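Local coordinates for periplasmic sugar-binding domain protein (Pseudomonas fluorescens Pf-5, PDB 3H75), which probably binds a sugar or a related small carbohydrate in the periplasm, at residues Arg54-Phe57 against Lys62-Tyr65; Asp64-Val69 against Pro76-Leu81; Leu149-Leu154 against Tyr193-Gln198; Thr15-Val20 against Ser242-Leu247; Gly266-Val271 against Arg320-Gln325. All coordinates share one frame; numbering follows the deposited sequence.

Interaction 1: Arg54-Phe57 against Lys62-Tyr65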
# COMPACT_ATOMS: atom_id res chain seq x y z
N ARG A 54 22.75 1.78 -7.78
CA ARG A 54 24.20 1.88 -7.85
C ARG A 54 24.66 2.12 -9.28
O ARG A 54 25.47 3.01 -9.54
CB ARG A 54 24.86 0.60 -7.30
CG ARG A 54 26.38 0.67 -7.26
CD ARG A 54 26.99 -0.55 -6.56
NE ARG A 54 26.44 -0.75 -5.22
CZ ARG A 54 26.96 -1.57 -4.31
NH1 ARG A 54 28.05 -2.27 -4.59
NH2 ARG A 54 26.39 -1.68 -3.12
N GLU A 55 24.14 1.33 -10.22
CA GLU A 55 24.53 1.47 -11.61
C GLU A 55 23.96 2.72 -12.27
O GLU A 55 24.56 3.25 -13.22
CB GLU A 55 24.16 0.20 -12.38
CG GLU A 55 25.01 -1.00 -11.95
CD GLU A 55 24.66 -2.30 -12.66
OE1 GLU A 55 24.51 -2.29 -13.89
OE2 GLU A 55 24.55 -3.34 -11.97
N LEU A 56 22.83 3.21 -11.78
CA LEU A 56 22.24 4.43 -12.33
C LEU A 56 23.14 5.63 -12.01
O LEU A 56 23.35 6.50 -12.85
CB LEU A 56 20.85 4.69 -11.72
CG LEU A 56 19.61 4.21 -12.48
CD1 LEU A 56 18.37 4.52 -11.65
CD2 LEU A 56 19.53 4.90 -13.84
N PHE A 57 23.66 5.66 -10.79
CA PHE A 57 24.53 6.75 -10.37
C PHE A 57 25.86 6.75 -11.12
O PHE A 57 26.46 7.81 -11.33
CB PHE A 57 24.81 6.67 -8.86
CG PHE A 57 23.58 6.77 -8.01
CD1 PHE A 57 22.62 7.75 -8.25
CD2 PHE A 57 23.39 5.90 -6.94
CE1 PHE A 57 21.50 7.87 -7.43
CE2 PHE A 57 22.27 6.01 -6.12
CZ PHE A 57 21.32 6.99 -6.37
N LYS A 62 21.64 10.42 -16.62
CA LYS A 62 20.95 10.17 -15.37
C LYS A 62 19.59 10.86 -15.40
O LYS A 62 19.42 11.89 -16.06
CB LYS A 62 21.76 10.72 -14.19
CG LYS A 62 23.14 10.11 -14.02
CD LYS A 62 23.87 10.77 -12.86
CE LYS A 62 25.28 10.21 -12.70
NZ LYS A 62 26.12 10.47 -13.90
N PRO A 63 18.59 10.30 -14.70
CA PRO A 63 17.26 10.91 -14.69
C PRO A 63 17.27 12.13 -13.78
O PRO A 63 18.18 12.31 -12.97
CB PRO A 63 16.39 9.79 -14.13
CG PRO A 63 17.31 9.14 -13.14
CD PRO A 63 18.62 9.06 -13.90
N ASP A 64 16.26 12.99 -13.92
CA ASP A 64 16.19 14.16 -13.06
C ASP A 64 15.86 13.71 -11.64
O ASP A 64 16.40 14.24 -10.67
CB ASP A 64 15.11 15.13 -13.55
CG ASP A 64 15.43 15.74 -14.90
OD1 ASP A 64 16.58 16.19 -15.08
OD2 ASP A 64 14.54 15.77 -15.78
N TYR A 65 14.97 12.73 -11.54
CA TYR A 65 14.54 12.19 -10.26
C TYR A 65 14.66 10.67 -10.18
O TYR A 65 14.47 9.97 -11.18
CB TYR A 65 13.07 12.55 -10.01
CG TYR A 65 12.77 14.02 -9.98
CD1 TYR A 65 12.84 14.74 -8.79
CD2 TYR A 65 12.44 14.71 -11.15
CE1 TYR A 65 12.59 16.11 -8.76
CE2 TYR A 65 12.19 16.08 -11.13
CZ TYR A 65 12.26 16.77 -9.93
OH TYR A 65 12.03 18.13 -9.92
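The phenyl ring of Phe57 and the carbonyl group of the same residue are the flat groups at this contact. The Phe57 CB bond points away from 62-65, and the ring packs on Ile78 and Leu81 of helix 74-82 and on Ile87. The carbonyl is met by Lys62, whose CE comes up to Phe57 O at 3.0 Å, which is tight for a carbon. Pro63 turns its CD corner to Leu56 CD2, 4.3 Å away.

Lys62 runs alongside the end of the helix. Its CG sits 3.8 Å from Leu56 O. The chain is straight through chi2 and chi3 and bends at chi4 (62°). The bend swings the ammonium toward the helix end, where NZ is hydrogen-bonded to Gly59 O. Phe57 O lies further from NZ, at 3.7 Å. The positive charge thus sits by the carbonyls that finish helix 46-58, and it probably offsets some of their negative character. A leucine in place of Lys62 would probably leave Gly59 O without this partner and the helix end without the nearby charge.

Segment 62-65 joins helix 46-58 to strand 65-69. This is the return half of a beta-alpha-beta crossover from strand 36-41, and strand 5-10 lies between the two strands in the parallel sheet. Leu56 and Pro63 both reach Val7 on that middle strand, so the helix and the turn share one apolar patch. Further on, Asp64 N is hydrogen-bonded to Ser5 OG, and Tyr65 OH is hydrogen-bonded to Asp276 OD2 across the sheet from helix 46-58.

Interaction 2: Asp64-Val69 against Pro76-Leu81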
# COMPACT_ATOMS: atom_id res chain seq x y z
N ASP A 64 16.26 12.99 -13.92
CA ASP A 64 16.19 14.16 -13.06
C ASP A 64 15.86 13.71 -11.64
O ASP A 64 16.40 14.24 -10.67
CB ASP A 64 15.11 15.13 -13.55
CG ASP A 64 15.43 15.74 -14.90
OD1 ASP A 64 16.58 16.19 -15.08
OD2 ASP A 64 14.54 15.77 -15.78
N TYR A 65 14.97 12.73 -11.54
CA TYR A 65 14.54 12.19 -10.26
C TYR A 65 14.66 10.67 -10.18
O TYR A 65 14.47 9.97 -11.18
CB TYR A 65 13.07 12.55 -10.01
CG TYR A 65 12.77 14.02 -9.98
CD1 TYR A 65 12.84 14.74 -8.79
CD2 TYR A 65 12.44 14.71 -11.15
CE1 TYR A 65 12.59 16.11 -8.76
CE2 TYR A 65 12.19 16.08 -11.13
CZ TYR A 65 12.26 16.77 -9.93
OH TYR A 65 12.03 18.13 -9.92
N LEU A 66 14.95 10.19 -8.98
CA LEU A 66 15.04 8.76 -8.69
C LEU A 66 14.04 8.55 -7.56
O LEU A 66 14.18 9.14 -6.48
CB LEU A 66 16.46 8.39 -8.22
CG LEU A 66 17.02 6.97 -8.37
CD1 LEU A 66 17.70 6.56 -7.07
CD2 LEU A 66 15.94 5.98 -8.77
N MSE A 67 13.02 7.75 -7.81
CA MSE A 67 12.00 7.47 -6.80
C MSE A 67 12.17 6.05 -6.29
O MSE A 67 12.40 5.12 -7.06
CB MSE A 67 10.61 7.63 -7.41
CG MSE A 67 9.49 7.62 -6.38
SE MSE A 67 7.78 7.77 -7.27
CE MSE A 67 8.11 9.26 -8.42
N LEU A 68 12.06 5.87 -4.98
CA LEU A 68 12.22 4.54 -4.40
C LEU A 68 11.38 4.40 -3.14
O LEU A 68 11.04 5.39 -2.50
CB LEU A 68 13.69 4.28 -4.05
CG LEU A 68 14.33 5.28 -3.07
CD1 LEU A 68 15.34 4.57 -2.18
CD2 LEU A 68 14.98 6.41 -3.86
N VAL A 69 11.07 3.15 -2.80
CA VAL A 69 10.29 2.86 -1.61
C VAL A 69 11.25 2.78 -0.44
O VAL A 69 12.36 2.27 -0.56
CB VAL A 69 9.54 1.52 -1.76
CG1 VAL A 69 8.79 1.21 -0.48
CG2 VAL A 69 8.58 1.59 -2.95
N PRO A 76 18.93 3.41 2.92
CA PRO A 76 20.07 4.18 3.45
C PRO A 76 21.29 4.10 2.53
O PRO A 76 21.98 5.10 2.32
CB PRO A 76 20.33 3.52 4.80
CG PRO A 76 18.96 3.09 5.23
CD PRO A 76 18.41 2.49 3.95
N GLN A 77 21.56 2.92 1.99
CA GLN A 77 22.71 2.74 1.11
C GLN A 77 22.53 3.55 -0.17
O GLN A 77 23.49 4.13 -0.68
CB GLN A 77 22.91 1.26 0.77
CG GLN A 77 23.04 0.36 2.00
CD GLN A 77 23.57 -1.02 1.66
OE1 GLN A 77 23.42 -1.96 2.44
NE2 GLN A 77 24.20 -1.15 0.50
N ILE A 78 21.31 3.59 -0.70
CA ILE A 78 21.05 4.35 -1.91
C ILE A 78 21.21 5.85 -1.64
O ILE A 78 21.68 6.59 -2.50
CB ILE A 78 19.64 4.06 -2.46
CG1 ILE A 78 19.59 2.61 -2.96
CG2 ILE A 78 19.28 5.04 -3.57
CD1 ILE A 78 18.24 2.18 -3.52
N LEU A 79 20.83 6.29 -0.45
CA LEU A 79 20.96 7.69 -0.09
C LEU A 79 22.43 8.10 -0.08
O LEU A 79 22.80 9.15 -0.59
CB LEU A 79 20.35 7.95 1.29
CG LEU A 79 18.82 7.89 1.35
CD1 LEU A 79 18.35 7.93 2.80
CD2 LEU A 79 18.24 9.06 0.57
N ARG A 80 23.28 7.24 0.49
CA ARG A 80 24.71 7.52 0.56
C ARG A 80 25.36 7.47 -0.82
O ARG A 80 26.27 8.24 -1.12
CB ARG A 80 25.41 6.54 1.49
CG ARG A 80 25.05 6.71 2.96
CD ARG A 80 26.02 5.95 3.87
NE ARG A 80 25.86 4.50 3.77
CZ ARG A 80 24.82 3.82 4.25
NH1 ARG A 80 23.84 4.46 4.86
NH2 ARG A 80 24.77 2.50 4.11
N LEU A 81 24.89 6.56 -1.67
CA LEU A 81 25.44 6.42 -3.01
C LEU A 81 25.03 7.56 -3.94
O LEU A 81 25.75 7.89 -4.88
CB LEU A 81 25.00 5.08 -3.63
CG LEU A 81 25.84 3.84 -3.28
CD1 LEU A 81 26.05 3.74 -1.78
CD2 LEU A 81 25.13 2.60 -3.81
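In the beta-alpha-beta unit of strand 65-69, helix 74-82 and strand 88-93, Leu66 and Leu68 of the first strand meet Ile78 of the helix. Ile78 uses both of its branches. Its CD1 methyl faces Leu68 CD1 at 4.0 Å, and the two methyl ends meet head-on. Its CG2 methyl lies 4.1 Å from Leu66 CD1, and here the Leu66 side chain is roughly perpendicular to that of Ile78.

A chi1 of -68° sets Ile78 CG2 opposite the backbone N, directed at Leu66, and leaves CG1 beside the N to carry CD1 to Leu68. Leu66 and Leu68 are two apart on the strand and point to the same side of the sheet. The sheet is the parallel one of the N-terminal domain, with the Rossmann-like order of type I periplasmic binding proteins. Strand 65-69 runs between strands 5-10 and 88-93.

All three side chains are buried. Leu68 also touches Ile91 and Leu66 touches Leu89, both on the next strand. Helix 46-58 closes the flank, with Ala53 against Ile78 and Phe57 against Leu66. Met67, modelled as selenomethionine, faces helix 265-277 on the other side of the sheet.

Interaction 3: Leu149-Leu154 against Tyr193-Gln198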
# COMPACT_ATOMS: atom_id res chain seq x y z
N LEU A 149 -6.59 -14.47 14.30
CA LEU A 149 -5.36 -14.91 13.66
C LEU A 149 -4.93 -13.71 12.83
O LEU A 149 -5.78 -13.01 12.27
CB LEU A 149 -5.58 -16.11 12.72
CG LEU A 149 -5.91 -17.44 13.39
CD1 LEU A 149 -6.17 -18.50 12.32
CD2 LEU A 149 -4.74 -17.88 14.28
N ALA A 150 -3.63 -13.44 12.77
CA ALA A 150 -3.14 -12.32 11.98
C ALA A 150 -2.05 -12.76 11.02
O ALA A 150 -1.14 -13.50 11.39
CB ALA A 150 -2.63 -11.21 12.89
N PHE A 151 -2.15 -12.30 9.78
CA PHE A 151 -1.17 -12.61 8.75
C PHE A 151 -0.54 -11.29 8.33
O PHE A 151 -1.21 -10.44 7.74
CB PHE A 151 -1.86 -13.26 7.55
CG PHE A 151 -2.36 -14.65 7.83
CD1 PHE A 151 -1.56 -15.75 7.56
CD2 PHE A 151 -3.60 -14.85 8.42
CE1 PHE A 151 -1.99 -17.04 7.87
CE2 PHE A 151 -4.04 -16.13 8.74
CZ PHE A 151 -3.23 -17.23 8.46
N SER A 152 0.74 -11.12 8.63
CA SER A 152 1.42 -9.89 8.26
C SER A 152 2.26 -10.13 7.02
O SER A 152 2.35 -11.25 6.54
CB SER A 152 2.29 -9.40 9.42
OG SER A 152 2.75 -8.08 9.17
N GLY A 153 2.88 -9.07 6.49
CA GLY A 153 3.69 -9.21 5.29
C GLY A 153 5.13 -9.56 5.58
O GLY A 153 5.42 -10.44 6.39
N LEU A 154 6.05 -8.89 4.88
CA LEU A 154 7.47 -9.10 5.11
C LEU A 154 7.78 -8.36 6.41
O LEU A 154 7.63 -7.15 6.48
CB LEU A 154 8.29 -8.53 3.94
CG LEU A 154 8.24 -9.30 2.62
CD1 LEU A 154 8.79 -8.42 1.50
CD2 LEU A 154 9.04 -10.59 2.74
N TYR A 193 -1.83 -19.37 2.66
CA TYR A 193 -2.75 -20.49 2.49
C TYR A 193 -2.25 -21.68 3.30
O TYR A 193 -3.02 -22.31 4.03
CB TYR A 193 -2.84 -20.88 1.01
CG TYR A 193 -3.50 -22.22 0.75
CD1 TYR A 193 -4.85 -22.42 1.02
CD2 TYR A 193 -2.76 -23.28 0.23
CE1 TYR A 193 -5.46 -23.66 0.77
CE2 TYR A 193 -3.36 -24.51 -0.02
CZ TYR A 193 -4.70 -24.69 0.25
OH TYR A 193 -5.29 -25.91 -0.01
N ARG A 194 -0.96 -21.98 3.17
CA ARG A 194 -0.36 -23.10 3.89
C ARG A 194 -0.39 -22.87 5.40
O ARG A 194 -0.70 -23.78 6.17
CB ARG A 194 1.08 -23.33 3.42
CG ARG A 194 1.20 -23.81 1.98
CD ARG A 194 0.45 -25.12 1.78
NE ARG A 194 0.54 -25.61 0.41
CZ ARG A 194 -0.11 -26.67 -0.06
NH1 ARG A 194 -0.90 -27.36 0.75
NH2 ARG A 194 0.03 -27.03 -1.32
N GLN A 195 -0.06 -21.65 5.82
CA GLN A 195 -0.07 -21.32 7.24
C GLN A 195 -1.48 -21.41 7.81
O GLN A 195 -1.68 -21.91 8.92
CB GLN A 195 0.50 -19.91 7.45
CG GLN A 195 1.96 -19.76 7.03
CD GLN A 195 2.44 -18.31 7.05
OE1 GLN A 195 1.80 -17.43 6.47
NE2 GLN A 195 3.58 -18.07 7.69
N ALA A 196 -2.47 -20.95 7.04
CA ALA A 196 -3.86 -20.97 7.46
C ALA A 196 -4.40 -22.39 7.63
O ALA A 196 -5.19 -22.65 8.53
CB ALA A 196 -4.73 -20.19 6.47
N GLN A 197 -3.98 -23.29 6.75
CA GLN A 197 -4.44 -24.67 6.85
C GLN A 197 -4.13 -25.22 8.23
O GLN A 197 -4.95 -25.92 8.83
CB GLN A 197 -3.74 -25.56 5.81
CG GLN A 197 -4.20 -25.36 4.38
CD GLN A 197 -3.52 -26.34 3.44
OE1 GLN A 197 -2.29 -26.35 3.32
NE2 GLN A 197 -4.31 -27.16 2.77
N GLN A 198 -2.95 -24.90 8.73
CA GLN A 198 -2.52 -25.36 10.04
C GLN A 198 -3.17 -24.58 11.17
O GLN A 198 -3.76 -25.16 12.08
CB GLN A 198 -1.00 -25.25 10.15
CG GLN A 198 -0.24 -26.01 9.08
CD GLN A 198 1.26 -25.78 9.15
OE1 GLN A 198 1.90 -26.06 10.17
NE2 GLN A 198 1.83 -25.27 8.07
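Phe151 puts the far end of its ring against Gln195 and Ala196. Gln195 CB comes in at the ring edge, in the ring plane, 3.8 Å from Phe151 CE1. The methyl Ala196 CB lies 3.9 Å from Phe151 CZ. The side chains of Gln195 and Phe151 run alongside each other, antiparallel, the amide turned 56° from the ring. This brings Gln195 OE1 within 3.9 Å of Phe151 CD1.

The next shell holds these groups in place. The Gln195 chain is stretched out, and its NE2 makes a weak hydrogen bond to Tyr184 O. Val183, Val209, Ala192 and Leu199 pack round the phenyl ring. Ala196 also leans on Ala220 and Ala223 of helix 214-226. On the side of helix 189-202 turned from the strand, Arg194 NH1 bonds Gln197 OE1 at 3.1 Å. The donor sits tilted 22° from the amide carbonyl plane.

Helix 189-202 carries the chain from strand 177-184 to strand 206-211. Strand 146-152, the home of Phe151, lies between those two in the sheet. The ring therefore fills the space between a crossover helix and the strand it passes over, as in the Rossmann-like C-terminal domain of type I periplasmic binding proteins.

Interaction 4: Thr15-Val20 against Ser242-Leu247. With SO4 (sulfate ion), chain B.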
# COMPACT_ATOMS: atom_id res chain seq x y z
N THR A 15 4.65 -9.10 -12.19
CA THR A 15 3.36 -9.77 -12.34
C THR A 15 2.58 -9.68 -11.03
O THR A 15 1.52 -10.28 -10.89
CB THR A 15 3.54 -11.26 -12.69
OG1 THR A 15 4.41 -11.89 -11.74
CG2 THR A 15 4.14 -11.41 -14.08
N GLU A 16 3.12 -8.93 -10.07
CA GLU A 16 2.47 -8.78 -8.76
C GLU A 16 1.35 -7.74 -8.88
O GLU A 16 1.61 -6.56 -9.11
CB GLU A 16 3.51 -8.34 -7.73
CG GLU A 16 2.96 -8.23 -6.31
CD GLU A 16 4.05 -8.01 -5.28
OE1 GLU A 16 5.25 -8.08 -5.64
OE2 GLU A 16 3.71 -7.77 -4.11
N THR A 17 0.12 -8.19 -8.70
CA THR A 17 -1.04 -7.32 -8.86
C THR A 17 -0.95 -5.92 -8.28
O THR A 17 -1.15 -4.94 -9.01
CB THR A 17 -2.31 -8.01 -8.33
OG1 THR A 17 -2.44 -9.29 -8.96
CG2 THR A 17 -3.53 -7.17 -8.67
N PHE A 18 -0.65 -5.80 -7.00
CA PHE A 18 -0.57 -4.48 -6.40
C PHE A 18 0.47 -3.58 -7.03
O PHE A 18 0.18 -2.44 -7.39
CB PHE A 18 -0.26 -4.55 -4.90
CG PHE A 18 0.02 -3.20 -4.29
CD1 PHE A 18 -1.01 -2.31 -4.04
CD2 PHE A 18 1.34 -2.79 -4.07
CE1 PHE A 18 -0.75 -1.02 -3.59
CE2 PHE A 18 1.62 -1.50 -3.62
CZ PHE A 18 0.58 -0.61 -3.38
N TRP A 19 1.69 -4.09 -7.16
CA TRP A 19 2.76 -3.29 -7.72
C TRP A 19 2.58 -2.97 -9.19
O TRP A 19 3.06 -1.94 -9.66
CB TRP A 19 4.11 -3.94 -7.40
CG TRP A 19 4.52 -3.61 -5.99
CD1 TRP A 19 4.67 -4.48 -4.94
CD2 TRP A 19 4.78 -2.30 -5.48
NE1 TRP A 19 5.00 -3.77 -3.80
CE2 TRP A 19 5.08 -2.44 -4.10
CE3 TRP A 19 4.79 -1.02 -6.04
CZ2 TRP A 19 5.38 -1.34 -3.29
CZ3 TRP A 19 5.09 0.07 -5.23
CH2 TRP A 19 5.38 -0.10 -3.87
N VAL A 20 1.87 -3.83 -9.92
CA VAL A 20 1.61 -3.55 -11.33
C VAL A 20 0.56 -2.42 -11.38
O VAL A 20 0.66 -1.52 -12.21
CB VAL A 20 1.08 -4.79 -12.07
CG1 VAL A 20 0.56 -4.41 -13.45
CG2 VAL A 20 2.20 -5.83 -12.19
N SER A 242 -6.44 -3.86 -3.81
CA SER A 242 -7.65 -3.88 -4.62
C SER A 242 -7.58 -4.83 -5.81
O SER A 242 -8.00 -4.49 -6.92
CB SER A 242 -7.96 -2.46 -5.12
OG SER A 242 -6.89 -1.95 -5.90
N SER A 243 -7.05 -6.03 -5.59
CA SER A 243 -6.97 -7.00 -6.68
C SER A 243 -8.39 -7.32 -7.13
O SER A 243 -9.34 -7.26 -6.35
CB SER A 243 -6.27 -8.28 -6.22
OG SER A 243 -7.04 -8.96 -5.25
N PRO A 244 -8.55 -7.68 -8.41
CA PRO A 244 -9.88 -8.01 -8.93
C PRO A 244 -10.61 -9.04 -8.08
O PRO A 244 -11.79 -8.86 -7.77
CB PRO A 244 -9.58 -8.53 -10.33
CG PRO A 244 -8.38 -7.72 -10.73
CD PRO A 244 -7.53 -7.76 -9.48
N GLU A 245 -9.91 -10.10 -7.68
CA GLU A 245 -10.52 -11.14 -6.87
C GLU A 245 -10.95 -10.64 -5.50
O GLU A 245 -12.00 -11.04 -4.98
CB GLU A 245 -9.57 -12.33 -6.71
CG GLU A 245 -10.27 -13.63 -6.36
CD GLU A 245 -9.32 -14.80 -6.25
OE1 GLU A 245 -8.34 -14.84 -7.02
OE2 GLU A 245 -9.56 -15.68 -5.39
N ALA A 246 -10.14 -9.77 -4.89
CA ALA A 246 -10.48 -9.23 -3.58
C ALA A 246 -11.69 -8.32 -3.67
O ALA A 246 -12.56 -8.34 -2.79
CB ALA A 246 -9.28 -8.46 -3.01
N LEU A 247 -11.76 -7.51 -4.72
CA LEU A 247 -12.88 -6.61 -4.91
C LEU A 247 -14.16 -7.42 -5.07
O LEU A 247 -15.20 -7.08 -4.50
CB LEU A 247 -12.66 -5.72 -6.14
CG LEU A 247 -11.48 -4.74 -6.04
CD1 LEU A 247 -11.20 -4.17 -7.41
CD2 LEU A 247 -11.79 -3.63 -5.05
S SO4 B . 6.27 -3.80 0.11
O1 SO4 B . 5.56 -3.23 1.27
O2 SO4 B . 5.28 -4.27 -0.87
O3 SO4 B . 7.10 -2.74 -0.49
O4 SO4 B . 7.12 -4.92 0.55
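Thr17, at the start of helix 17-33, is the residue of 15-20 that meets Ser243 and Pro244. Just ahead of it, Glu16 holds the N-cap position. Its carboxylate has two partners, Asn13 N on OE1 and Arg44 in a salt bridge on OE2, and Glu16 O takes the helix bond from Val20 N.

Thr17 points CG2 at the other segment. That methyl is opposite the backbone N, since OG1 has chi1 at -53°. It sits 3.8 Å from Ser243 CB and 4.1 Å from Pro244 CD. Ser243 is itself an N-cap: its OG accepts from Ala246 N at 3.2 Å and is also hydrogen-bonded to Asp214.

Phe18 comes next and stacks on His262. Its CE2 edge stands over the centre of the Trp19 ring, 3.6 Å above the plane. Trp19 directs NE1 to sulfate O2 at 3.0 Å, with an N-H...O angle of 158°. O2 lies in the ring plane, at its edge. Arg44 is a second donor to the sulfate, so Glu16 probably helps to position that arginine. Replacing Trp19 with a leucine would probably leave sulfate O2 without its indole donor and Phe18 without the ring face beneath it.

The sulfate probably came from the crystallisation liquor, so it need not mark a natural ligand. The two helix starts belong to different domains. The closest approaches between their segments are carbon to carbon, with no hydrogen bond between them, over a small area. This is consistent with a light interdomain contact that could shift if the lobes move, as they do in relatives.

Interaction 5: Gly266-Val271 against Arg320-Gln325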
# COMPACT_ATOMS: atom_id res chain seq x y z
N GLY A 266 1.94 6.56 -6.16
CA GLY A 266 2.93 6.85 -7.19
C GLY A 266 2.49 7.95 -8.14
O GLY A 266 3.29 8.78 -8.56
N GLY A 267 1.20 7.94 -8.50
CA GLY A 267 0.68 8.95 -9.41
C GLY A 267 0.74 10.33 -8.79
O GLY A 267 1.12 11.31 -9.45
N TRP A 268 0.34 10.43 -7.53
CA TRP A 268 0.36 11.70 -6.83
C TRP A 268 1.80 12.18 -6.72
O TRP A 268 2.09 13.37 -6.80
CB TRP A 268 -0.23 11.56 -5.43
CG TRP A 268 -1.57 10.89 -5.36
CD1 TRP A 268 -2.03 10.10 -4.34
CD2 TRP A 268 -2.64 10.97 -6.32
NE1 TRP A 268 -3.31 9.69 -4.61
CE2 TRP A 268 -3.71 10.20 -5.81
CE3 TRP A 268 -2.79 11.61 -7.56
CZ2 TRP A 268 -4.92 10.06 -6.50
CZ3 TRP A 268 -4.00 11.47 -8.24
CH2 TRP A 268 -5.05 10.69 -7.71
N ALA A 269 2.72 11.23 -6.51
CA ALA A 269 4.13 11.56 -6.39
C ALA A 269 4.63 12.22 -7.67
O ALA A 269 5.41 13.17 -7.62
CB ALA A 269 4.94 10.29 -6.11
N LEU A 270 4.17 11.73 -8.82
CA LEU A 270 4.60 12.31 -10.09
C LEU A 270 4.05 13.72 -10.27
O LEU A 270 4.69 14.57 -10.89
CB LEU A 270 4.23 11.40 -11.26
CG LEU A 270 5.03 10.10 -11.28
CD1 LEU A 270 4.62 9.23 -12.45
CD2 LEU A 270 6.52 10.40 -11.37
N VAL A 271 2.86 13.98 -9.73
CA VAL A 271 2.29 15.32 -9.82
C VAL A 271 3.21 16.25 -9.03
O VAL A 271 3.55 17.34 -9.47
CB VAL A 271 0.87 15.41 -9.22
CG1 VAL A 271 0.42 16.86 -9.16
CG2 VAL A 271 -0.10 14.58 -10.05
N ARG A 320 -2.82 16.52 -14.95
CA ARG A 320 -2.36 17.86 -15.27
C ARG A 320 -3.21 18.87 -14.50
O ARG A 320 -2.72 19.92 -14.08
CB ARG A 320 -2.45 18.13 -16.77
CG ARG A 320 -1.81 19.44 -17.20
CD ARG A 320 -1.79 19.59 -18.71
NE ARG A 320 -0.92 18.60 -19.36
CZ ARG A 320 0.40 18.57 -19.23
NH1 ARG A 320 1.03 19.47 -18.47
NH2 ARG A 320 1.11 17.63 -19.85
N GLY A 321 -4.48 18.54 -14.31
CA GLY A 321 -5.37 19.41 -13.58
C GLY A 321 -5.05 19.51 -12.10
O GLY A 321 -5.46 20.45 -11.42
N LEU A 322 -4.30 18.53 -11.59
CA LEU A 322 -3.92 18.52 -10.18
C LEU A 322 -2.68 19.38 -9.95
O LEU A 322 -2.38 19.75 -8.82
CB LEU A 322 -3.65 17.09 -9.72
CG LEU A 322 -4.87 16.16 -9.72
CD1 LEU A 322 -4.44 14.76 -9.31
CD2 LEU A 322 -5.92 16.69 -8.76
N SER A 323 -1.97 19.68 -11.02
CA SER A 323 -0.77 20.50 -10.92
C SER A 323 -1.11 21.87 -10.34
O SER A 323 -2.17 22.42 -10.63
CB SER A 323 -0.12 20.68 -12.29
OG SER A 323 0.98 21.57 -12.22
N ALA A 324 -0.21 22.40 -9.53
CA ALA A 324 -0.42 23.70 -8.91
C ALA A 324 -0.11 24.82 -9.91
O ALA A 324 -0.26 26.00 -9.61
CB ALA A 324 0.47 23.85 -7.68
N GLN A 325 0.32 24.43 -11.11
CA GLN A 325 0.65 25.40 -12.16
C GLN A 325 -0.56 26.25 -12.54
O GLN A 325 -1.60 25.72 -12.92
CB GLN A 325 1.18 24.68 -13.40
CG GLN A 325 1.64 25.61 -14.51
CD GLN A 325 1.91 24.88 -15.81
OE1 GLN A 325 1.00 24.33 -16.43
NE2 GLN A 325 3.17 24.87 -16.23
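Trp268 and Leu322 meet at a slant. The benzo part of the indole approaches one methyl: Trp268 CZ3 lies 3.5 Å from Leu322 CD1, and CE3 lies 4.0 Å from the same atom. Leu322 points toward the helix of Trp268, and its extended chi2 (177°) carries CD1 out to the indole.

Val271, one helical turn after Trp268, takes the near end of the same leucine. Its CG1 is opposite the backbone N (chi1 172°) and stands 4.1 Å from Leu322 CB. The same methyl is 4.0 Å from Leu322 O and so packs on the backbone too. Leu322 is therefore gripped at CB by Val271 and at CD1 by Trp268. Its carbonyl oxygen has a polar partner in Tyr331 OH.

Ser323 turns the chain away from the helix. Its OG accepts from Gln325 N at 3.1 Å, with an angle of 163°, which makes an ST turn. Asp275 fixes this turn to the helix: OD1 is hydrogen-bonded to Ser323 OG and OD2 to Ala324 N. One carboxylate thus ties both a side chain and a backbone N-H of the turn to helix 265-277.

The indole has further aromatic neighbours, with Phe335 stacked on it and Phe25 edge-to-face. Leu339 of helix 338-341 touches both Trp268 and Leu322. On its other flanks, helix 265-277 leans on helix 17-33 through Leu270 and Val271 against Leu33. Ala269 and Leu270 pack on Met67 of strand 65-69, in the parallel sheet of the N-terminal domain.

Overall arrangement
From the N terminus, 15-20 opens first and waits until 242-247 to close interaction 4, the long loop that bridges the two domains. Interactions 1, 2 and 3 are nested inside it. Interactions 1 and 2 are short closures that share Asp64 and Tyr65, and they seat two successive helices on one side of the N-terminal sheet. Interaction 3 follows in the second domain, about 32 Å from interaction 2 between centres. Interaction 5 opens after interaction 4 has closed, and brings the late chain back to the first domain. No two loops cross. Interaction 2 also touches interaction 4 through Val69 and Trp19, and interaction 5 through Met67 and Leu270.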